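Local coordinates for protein putative pyridoxal phosphate-dependent transferase (Clostridium difficile, PDB 4DQ6) that binds pyridoxal-5'-phosphate and belongs to the class I and II aminotransferase family, a putative transferase that forms a dimer of two identical chains, at residues A[61-66]-A[273-278]; A[52-57]-A[278-283]. One frame throughout, in Å; residues are numbered along the deposited sequence.

Contact 1 of 2, residues A[61-66]-A[273-278]; sequences EIYGYT and NNCFSL. With PLP (pyridoxal-5'-phosphate), chain F.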
ATOM      1  N   GLU A  61       4.815  13.593  15.450  1.00 20.35           N
ATOM      2  CA  GLU A  61       4.092  12.779  16.433  1.00 20.60           C
ATOM      3  C   GLU A  61       2.611  12.575  16.092  1.00 18.98           C
ATOM      4  O   GLU A  61       1.868  12.034  16.905  1.00 18.33           O
ATOM      5  CB  GLU A  61       4.274  13.284  17.874  1.00 24.10           C
ATOM      6  CG  GLU A  61       5.735  13.082  18.304  1.00 25.47           C
ATOM      7  CD  GLU A  61       6.055  13.391  19.758  1.00 31.51           C
ATOM      8  OE1 GLU A  61       5.464  14.294  20.330  1.00 36.09           O
ATOM      9  OE2 GLU A  61       6.968  12.732  20.299  1.00 36.42           O
ATOM     10  N   ILE A  62       2.226  12.999  14.891  1.00 17.86           N
ATOM     11  CA  ILE A  62       0.858  12.722  14.363  1.00 16.34           C
ATOM     12  C   ILE A  62       0.989  12.077  13.008  1.00 15.59           C
ATOM     13  O   ILE A  62       1.706  12.562  12.142  1.00 15.69           O
ATOM     14  CB  ILE A  62       0.001  13.991  14.311  1.00 17.87           C
ATOM     15  CG1 ILE A  62      -0.117  14.569  15.705  1.00 20.22           C
ATOM     16  CG2 ILE A  62      -1.324  13.654  13.583  1.00 17.83           C
ATOM     17  CD1 ILE A  62      -0.863  15.902  15.791  1.00 22.12           C
ATOM     18  N   TYR A  63       0.308  10.950  12.855  1.00 14.78           N
ATOM     19  CA  TYR A  63       0.472  10.094  11.658  1.00 13.96           C
ATOM     20  C   TYR A  63      -0.835   9.780  10.945  1.00 13.79           C
ATOM     21  O   TYR A  63      -1.170   8.617  10.800  1.00 13.74           O
ATOM     22  CB  TYR A  63       1.224   8.798  12.016  1.00 14.18           C
ATOM     23  CG  TYR A  63       2.381   9.079  12.927  1.00 14.68           C
ATOM     24  CD1 TYR A  63       3.517   9.710  12.431  1.00 15.96           C
ATOM     25  CD2 TYR A  63       2.368   8.631  14.210  1.00 15.21           C
ATOM     26  CE1 TYR A  63       4.592  10.033  13.240  1.00 15.60           C
ATOM     27  CE2 TYR A  63       3.441   8.927  15.058  1.00 15.55           C
ATOM     28  CZ  TYR A  63       4.561   9.587  14.557  1.00 15.47           C
ATOM     29  OH  TYR A  63       5.604   9.879  15.477  1.00 16.10           O
ATOM     30  N   GLY A  64      -1.566  10.822  10.584  1.00 14.05           N
ATOM     31  CA  GLY A  64      -2.858  10.677   9.907  1.00 14.27           C
ATOM     32  C   GLY A  64      -2.762  10.682   8.416  1.00 13.72           C
ATOM     33  O   GLY A  64      -1.718  10.475   7.823  1.00 14.50           O
ATOM     34  N   TYR A  65      -3.921  10.866   7.769  1.00 14.87           N
ATOM     35  CA  TYR A  65      -3.956  10.752   6.285  1.00 15.12           C
ATOM     36  C   TYR A  65      -3.065  11.825   5.670  1.00 15.24           C
ATOM     37  O   TYR A  65      -3.078  13.005   6.047  1.00 15.98           O
ATOM     38  CB  TYR A  65      -5.376  10.990   5.842  1.00 15.79           C
ATOM     39  CG  TYR A  65      -6.315   9.850   6.151  1.00 16.59           C
ATOM     40  CD1 TYR A  65      -6.216   8.663   5.521  1.00 17.01           C
ATOM     41  CD2 TYR A  65      -7.313  10.003   7.128  1.00 17.35           C
ATOM     42  CE1 TYR A  65      -7.099   7.603   5.787  1.00 17.57           C
ATOM     43  CE2 TYR A  65      -8.174   8.952   7.430  1.00 18.26           C
ATOM     44  CZ  TYR A  65      -8.056   7.772   6.782  1.00 18.39           C
ATOM     45  OH  TYR A  65      -8.898   6.706   7.052  1.00 22.14           O
ATOM     46  N   THR A  66      -2.256  11.405   4.711  1.00 15.16           N
ATOM     47  CA  THR A  66      -1.161  12.170   4.180  1.00 16.34           C
ATOM     48  C   THR A  66      -1.454  12.759   2.849  1.00 16.68           C
ATOM     49  O   THR A  66      -1.869  12.032   1.967  1.00 16.24           O
ATOM     50  CB  THR A  66       0.079  11.271   4.080  1.00 16.98           C
ATOM     51  OG1 THR A  66       0.335  10.756   5.399  1.00 19.08           O
ATOM     52  CG2 THR A  66       1.310  11.972   3.487  1.00 18.10           C
ATOM     53  N   ASN A 273       0.401   8.109  -0.341  1.00 14.13           N
ATOM     54  CA  ASN A 273       1.653   7.665   0.256  1.00 14.14           C
ATOM     55  C   ASN A 273       1.404   7.501   1.749  1.00 13.44           C
ATOM     56  O   ASN A 273       0.586   8.222   2.324  1.00 14.38           O
ATOM     57  CB  ASN A 273       2.746   8.731   0.121  1.00 14.43           C
ATOM     58  CG  ASN A 273       3.301   8.869  -1.285  1.00 14.62           C
ATOM     59  OD1 ASN A 273       2.636   9.399  -2.177  1.00 15.74           O
ATOM     60  ND2 ASN A 273       4.526   8.406  -1.482  1.00 14.44           N
ATOM     61  N   ASN A 274       2.095   6.551   2.373  1.00 13.60           N
ATOM     62  CA  ASN A 274       2.210   6.596   3.849  1.00 14.47           C
ATOM     63  C   ASN A 274       3.102   7.775   4.191  1.00 14.79           C
ATOM     64  O   ASN A 274       3.810   8.329   3.386  1.00 15.90           O
ATOM     65  CB  ASN A 274       2.679   5.262   4.457  1.00 14.38           C
ATOM     66  CG  ASN A 274       4.145   4.964   4.171  1.00 14.92           C
ATOM     67  OD1 ASN A 274       5.001   5.684   4.704  1.00 15.87           O
ATOM     68  ND2 ASN A 274       4.452   3.915   3.394  1.00 14.74           N
ATOM     69  N   CYS A 275       2.986   8.203   5.414  1.00 15.71           N
ATOM     70  CA  CYS A 275       3.598   9.482   5.754  1.00 16.43           C
ATOM     71  C   CYS A 275       5.103   9.454   5.622  1.00 16.55           C
ATOM     72  O   CYS A 275       5.720  10.524   5.450  1.00 17.42           O
ATOM     73  CB  CYS A 275       3.180   9.931   7.127  1.00 18.23           C
ATOM     74  SG  CYS A 275       3.511   8.840   8.481  1.00 21.32           S
ATOM     75  N   PHE A 276       5.695   8.285   5.782  1.00 15.03           N
ATOM     76  CA  PHE A 276       7.156   8.181   5.751  1.00 16.10           C
ATOM     77  C   PHE A 276       7.693   8.074   4.326  1.00 15.96           C
ATOM     78  O   PHE A 276       8.713   8.649   3.978  1.00 16.53           O
ATOM     79  CB  PHE A 276       7.638   7.086   6.677  1.00 15.74           C
ATOM     80  CG  PHE A 276       7.456   7.413   8.130  1.00 16.75           C
ATOM     81  CD1 PHE A 276       8.161   8.489   8.680  1.00 16.18           C
ATOM     82  CD2 PHE A 276       6.631   6.689   9.008  1.00 16.22           C
ATOM     83  CE1 PHE A 276       8.061   8.825  10.021  1.00 16.82           C
ATOM     84  CE2 PHE A 276       6.489   7.056  10.374  1.00 15.80           C
ATOM     85  CZ  PHE A 276       7.256   8.134  10.877  1.00 16.87           C
ATOM     86  N   SER A 277       7.048   7.278   3.497  1.00 16.29           N
ATOM     87  CA  SER A 277       7.357   7.239   2.109  1.00 15.76           C
ATOM     88  C   SER A 277       7.354   8.628   1.452  1.00 15.28           C
ATOM     89  O   SER A 277       8.209   8.964   0.618  1.00 14.41           O
ATOM     90  CB  SER A 277       6.295   6.310   1.442  1.00 18.06           C
ATOM     91  OG  SER A 277       6.103   6.495   0.114  1.00 21.30           O
ATOM     92  N   LEU A 278       6.368   9.441   1.824  1.00 14.91           N
ATOM     93  CA  LEU A 278       6.244  10.770   1.240  1.00 15.26           C
ATOM     94  C   LEU A 278       7.510  11.582   1.433  1.00 15.28           C
ATOM     95  O   LEU A 278       8.080  12.139   0.473  1.00 16.32           O
ATOM     96  CB  LEU A 278       5.126  11.563   1.891  1.00 15.25           C
ATOM     97  CG  LEU A 278       4.809  12.854   1.162  1.00 15.80           C
ATOM     98  CD1 LEU A 278       3.812  12.522   0.028  1.00 16.19           C
ATOM     99  CD2 LEU A 278       4.190  13.886   2.104  1.00 16.71           C
TER
HETATM  100  N1  PLP F 401     -14.383   2.205   6.990  1.00 16.35           N
HETATM  101  C2  PLP F 401     -15.097   3.130   7.689  1.00 16.29           C
HETATM  102  C2A PLP F 401     -16.493   2.998   8.203  1.00 15.13           C
HETATM  103  C3  PLP F 401     -14.424   4.379   8.003  1.00 18.97           C
HETATM  104  O3  PLP F 401     -15.093   5.291   8.660  1.00 20.32           O
HETATM  105  C4  PLP F 401     -13.068   4.614   7.558  1.00 21.01           C
HETATM  106  C4A PLP F 401     -12.373   5.920   7.871  1.00 24.29           C
HETATM  107  C5  PLP F 401     -12.436   3.516   6.842  1.00 20.68           C
HETATM  108  C6  PLP F 401     -13.147   2.339   6.561  1.00 18.05           C
HETATM  109  C5A PLP F 401     -11.032   3.747   6.413  1.00 23.05           C
HETATM  110  O4P PLP F 401     -10.837   2.910   5.323  1.00 31.61           O
HETATM  111  P   PLP F 401      -9.297   2.678   4.831  1.00 34.35           P
HETATM  112  O1P PLP F 401      -8.717   4.105   4.964  1.00 33.63           O
HETATM  113  O2P PLP F 401      -8.655   1.837   5.915  1.00 21.55           O
HETATM  114  O3P PLP F 401      -9.602   2.092   3.331  1.00 25.03           O
HETATM  115  O   HOH W   1      -0.383  11.015  -0.376  1.00 15.94           O
HETATM  116  O   HOH W   2      -1.552   8.582   4.227  1.00 19.36           O

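Contact 2 of 2, residues A[52-57]-A[278-283]; sequences DSLKNR and LVATEA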
ATOM      1  N   ASP A  52      17.322  11.520   8.165  1.00 18.30           N
ATOM      2  CA  ASP A  52      16.961  12.724   8.862  1.00 20.74           C
ATOM      3  C   ASP A  52      15.556  13.215   8.465  1.00 18.95           C
ATOM      4  O   ASP A  52      14.812  13.745   9.277  1.00 19.31           O
ATOM      5  CB  ASP A  52      17.985  13.792   8.626  1.00 24.25           C
ATOM      6  CG  ASP A  52      18.038  14.773   9.784  1.00 28.42           C
ATOM      7  OD1 ASP A  52      18.427  14.395  10.955  1.00 34.26           O
ATOM      8  OD2 ASP A  52      17.697  15.928   9.538  1.00 30.67           O
ATOM      9  N   SER A  53      15.150  12.987   7.218  1.00 18.06           N
ATOM     10  CA  SER A  53      13.774  13.327   6.795  1.00 18.39           C
ATOM     11  C   SER A  53      12.753  12.493   7.601  1.00 17.84           C
ATOM     12  O   SER A  53      11.679  12.979   8.027  1.00 18.03           O
ATOM     13  CB  SER A  53      13.532  13.092   5.268  1.00 19.06           C
ATOM     14  OG  SER A  53      13.347  11.703   4.814  1.00 20.32           O
ATOM     15  N   LEU A  54      13.090  11.230   7.786  1.00 16.38           N
ATOM     16  CA  LEU A  54      12.223  10.341   8.567  1.00 16.64           C
ATOM     17  C   LEU A  54      12.194  10.796  10.024  1.00 16.47           C
ATOM     18  O   LEU A  54      11.133  10.792  10.612  1.00 16.92           O
ATOM     19  CB  LEU A  54      12.717   8.907   8.479  1.00 15.62           C
ATOM     20  CG  LEU A  54      12.682   8.229   7.122  1.00 15.85           C
ATOM     21  CD1 LEU A  54      13.398   6.859   7.213  1.00 16.63           C
ATOM     22  CD2 LEU A  54      11.235   8.064   6.619  1.00 15.99           C
ATOM     23  N   LYS A  55      13.321  11.250  10.599  1.00 19.08           N
ATOM     24  CA  LYS A  55      13.319  11.701  11.970  1.00 19.84           C
ATOM     25  C   LYS A  55      12.488  12.933  12.142  1.00 19.43           C
ATOM     26  O   LYS A  55      11.687  12.983  13.055  1.00 18.31           O
ATOM     27  CB  LYS A  55      14.745  11.977  12.470  1.00 22.61           C
ATOM     28  CG  LYS A  55      15.574  10.732  12.594  1.00 24.50           C
ATOM     29  CD  LYS A  55      16.947  11.172  13.106  1.00 28.17           C
ATOM     30  CE  LYS A  55      17.923  10.032  13.297  1.00 29.99           C
ATOM     31  NZ  LYS A  55      19.257  10.561  13.728  1.00 34.37           N
ATOM     32  N   ASN A  56      12.602  13.878  11.214  1.00 18.93           N
ATOM     33  CA  ASN A  56      11.838  15.104  11.275  1.00 20.64           C
ATOM     34  C   ASN A  56      10.337  14.808  11.202  1.00 19.32           C
ATOM     35  O   ASN A  56       9.561  15.327  11.976  1.00 21.63           O
ATOM     36  CB  ASN A  56      12.285  16.065  10.173  1.00 22.73           C
ATOM     37  CG  ASN A  56      11.466  17.314  10.142  1.00 26.51           C
ATOM     38  OD1 ASN A  56      11.731  18.249  10.885  1.00 34.25           O
ATOM     39  ND2 ASN A  56      10.413  17.314   9.313  1.00 27.17           N
ATOM     40  N   ARG A  57       9.978  13.892  10.305  1.00 17.04           N
ATOM     41  CA  ARG A  57       8.560  13.554  10.198  1.00 16.92           C
ATOM     42  C   ARG A  57       8.051  12.848  11.486  1.00 16.28           C
ATOM     43  O   ARG A  57       6.946  13.053  11.948  1.00 16.36           O
ATOM     44  CB  ARG A  57       8.305  12.697   8.969  1.00 15.83           C
ATOM     45  CG  ARG A  57       6.813  12.358   8.692  1.00 16.15           C
ATOM     46  CD  ARG A  57       5.928  13.582   8.539  1.00 16.42           C
ATOM     47  NE  ARG A  57       4.502  13.212   8.449  1.00 15.95           N
ATOM     48  CZ  ARG A  57       3.766  12.868   9.496  1.00 16.79           C
ATOM     49  NH1 ARG A  57       4.310  12.857  10.757  1.00 16.20           N
ATOM     50  NH2 ARG A  57       2.482  12.590   9.344  1.00 16.20           N
ATOM     51  N   LEU A 278       6.368   9.441   1.824  1.00 14.91           N
ATOM     52  CA  LEU A 278       6.244  10.770   1.240  1.00 15.26           C
ATOM     53  C   LEU A 278       7.510  11.582   1.433  1.00 15.28           C
ATOM     54  O   LEU A 278       8.080  12.139   0.473  1.00 16.32           O
ATOM     55  CB  LEU A 278       5.126  11.563   1.891  1.00 15.25           C
ATOM     56  CG  LEU A 278       4.809  12.854   1.162  1.00 15.80           C
ATOM     57  CD1 LEU A 278       3.812  12.522   0.028  1.00 16.19           C
ATOM     58  CD2 LEU A 278       4.190  13.886   2.104  1.00 16.71           C
ATOM     59  N   VAL A 279       7.959  11.630   2.668  1.00 15.49           N
ATOM     60  CA  VAL A 279       9.121  12.487   2.968  1.00 16.09           C
ATOM     61  C   VAL A 279      10.432  11.884   2.507  1.00 15.69           C
ATOM     62  O   VAL A 279      11.329  12.611   2.071  1.00 17.28           O
ATOM     63  CB  VAL A 279       9.207  12.915   4.465  1.00 16.15           C
ATOM     64  CG1 VAL A 279       7.961  13.672   4.937  1.00 16.41           C
ATOM     65  CG2 VAL A 279       9.605  11.745   5.338  1.00 15.23           C
ATOM     66  N   ALA A 280      10.546  10.552   2.565  1.00 15.60           N
ATOM     67  CA  ALA A 280      11.781   9.874   2.124  1.00 15.69           C
ATOM     68  C   ALA A 280      11.991   9.997   0.627  1.00 16.09           C
ATOM     69  O   ALA A 280      13.127  10.080   0.166  1.00 16.47           O
ATOM     70  CB  ALA A 280      11.830   8.426   2.581  1.00 16.83           C
ATOM     71  N   THR A 281      10.920   9.905  -0.159  1.00 15.81           N
ATOM     72  CA  THR A 281      11.063   9.959  -1.592  1.00 16.74           C
ATOM     73  C   THR A 281      11.580  11.331  -2.038  1.00 16.01           C
ATOM     74  O   THR A 281      12.556  11.466  -2.772  1.00 16.89           O
ATOM     75  CB  THR A 281       9.690   9.674  -2.235  1.00 16.79           C
ATOM     76  OG1 THR A 281       9.284   8.336  -1.934  1.00 17.79           O
ATOM     77  CG2 THR A 281       9.754   9.862  -3.767  1.00 16.35           C
ATOM     78  N   GLU A 282      11.008  12.398  -1.480  1.00 16.94           N
ATOM     79  CA  GLU A 282      11.408  13.734  -1.850  1.00 17.90           C
ATOM     80  C   GLU A 282      12.837  14.005  -1.364  1.00 17.65           C
ATOM     81  O   GLU A 282      13.656  14.557  -2.091  1.00 18.06           O
ATOM     82  CB  GLU A 282      10.464  14.714  -1.224  1.00 19.53           C
ATOM     83  CG  GLU A 282      10.834  16.139  -1.528  1.00 20.92           C
ATOM     84  CD  GLU A 282       9.782  17.157  -1.152  1.00 22.27           C
ATOM     85  OE1 GLU A 282       8.560  16.886  -1.239  1.00 22.02           O
ATOM     86  OE2 GLU A 282      10.213  18.283  -0.825  1.00 23.70           O
ATOM     87  N   ALA A 283      13.149  13.518  -0.162  1.00 17.65           N
ATOM     88  CA  ALA A 283      14.500  13.689   0.363  1.00 17.91           C
ATOM     89  C   ALA A 283      15.565  12.939  -0.459  1.00 17.33           C
ATOM     90  O   ALA A 283      16.652  13.450  -0.642  1.00 18.70           O
ATOM     91  CB  ALA A 283      14.577  13.233   1.822  1.00 18.12           C
TER

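Contact 1 of 2, residues A[61-66]-A[273-278]
Water carries the polar traffic between loop 61-66 and the start of helix 275-287. One molecule accepts from Thr66 N and donates to Asn273 O, at 2.9 Å from each; a second donates to Thr66 O and accepts from Asn273 N. No direct hydrogen bond joins the segments.

The first turn of the helix is capped by side chains of its own segment. Asn274 is the N-cap: its OD1 receives a nearly straight bond from Ser277 N (2.9 Å, 173°), with the donor above the carbonyl plane, and a weak one from Phe276 N, while ND2 donates to Leu245 O. Asn273 ND2 makes a 2.9 Å hydrogen bond to Ser277 OG, near the Asn273 amide plane, and Asn273 OD1 is held by Arg68 NH2.

The remaining contacts are van der Waals ones. Thr66 turns CG2 anti to its backbone N, where it slides past Leu278 CD2 at 3.7 Å, while OG1 packs 3.4 Å from Cys275 CB. The Tyr63 ring takes Cys275 SG obliquely at CD1 (4.0 Å) and Phe276 CZ at CE1, its plane at 37° to the Phe276 ring; its hydroxyl bonds to Leu58 O. Phe276 also meets Phe276 of the second subunit.

Tyr65 leaves the backbone away from the helix, and its OH lies 3.3 Å from O1P of a pyridoxal-5'-phosphate. The chemistry implies a division of labour: two waters bridge Thr66 to the capped helix start, while Tyr65 lies beside, and may weakly bond to, the phosphate of a cofactor also bound by His206 and Asn175 of the second subunit.

Contact 2 of 2, residues A[52-57]-A[278-283]
Helices 48-58 and 275-287 run roughly antiparallel here, their local axes 8.6 Å apart at closest approach and 147° apart in direction, with Ser53 and Val279 nearest in the backbone. This is a helix-helix packing within the aminotransferase class I and II family fold, with Ser53, Ala280 and Ala283 among the residues in the interface, consistent with that axis distance.

Ser53 and Val279 occupy the middle. Val279 faces the partner helix with its two methyls doing different work: CG2, in the crowded position between backbone N and carbonyl carbon, meets Ser53 O at 3.6 Å, whereas CG1 meets Arg57 CG and CD, 4.1 Å from each. The Val279 and Arg57 side chains cross at about a right angle. Arg57 sets off with CG anti to its backbone N (chi1 -176°) and then bends at chi2 (57°), so that CB, CG and CD all pass the valine methyls, with CB 4.0 Å from CG2. Its guanidinium group continues beyond the valine, where NH2 bonds to Ile62 O.

Along one flank, Leu54 swings CD2 over to Ala280 CB at 4.1 Å and, slightly farther, to Val279 CG2. The same leucine packs against Tyr63 of the second subunit, so this flank adjoins the dimer interface.

One helical turn on from Val279, Ala283 offers its methyl to Ser53. No hydrogen bond crosses between the segments, and the serine hydroxyl is satisfied within its own helix, by Ile50 O. With its OG held in the crowded position, Ser53 presents both CB and OG to the alanine, each 3.6 Å from Ala283 CB.

The centres of the two contacts lie 10 Å apart, on the same side of the chain's centre, and both use helix 275-287: contact 1 takes its first turn, contact 2 the next, with Leu278 common to both. Along the chain, helix 48-58 comes first, then loop 61-66, and helix 275-287 some two hundred residues later, so contact 1 is nested inside the loop closed by contact 2. Arg57 spans both contacts, its guanidinium packed against Tyr63 and Cys275. Both contacts touch the second subunit, so helix 48-58, the loop after it and the start of helix 275-287 together form part of the surface that meets that subunit, near a cofactor site.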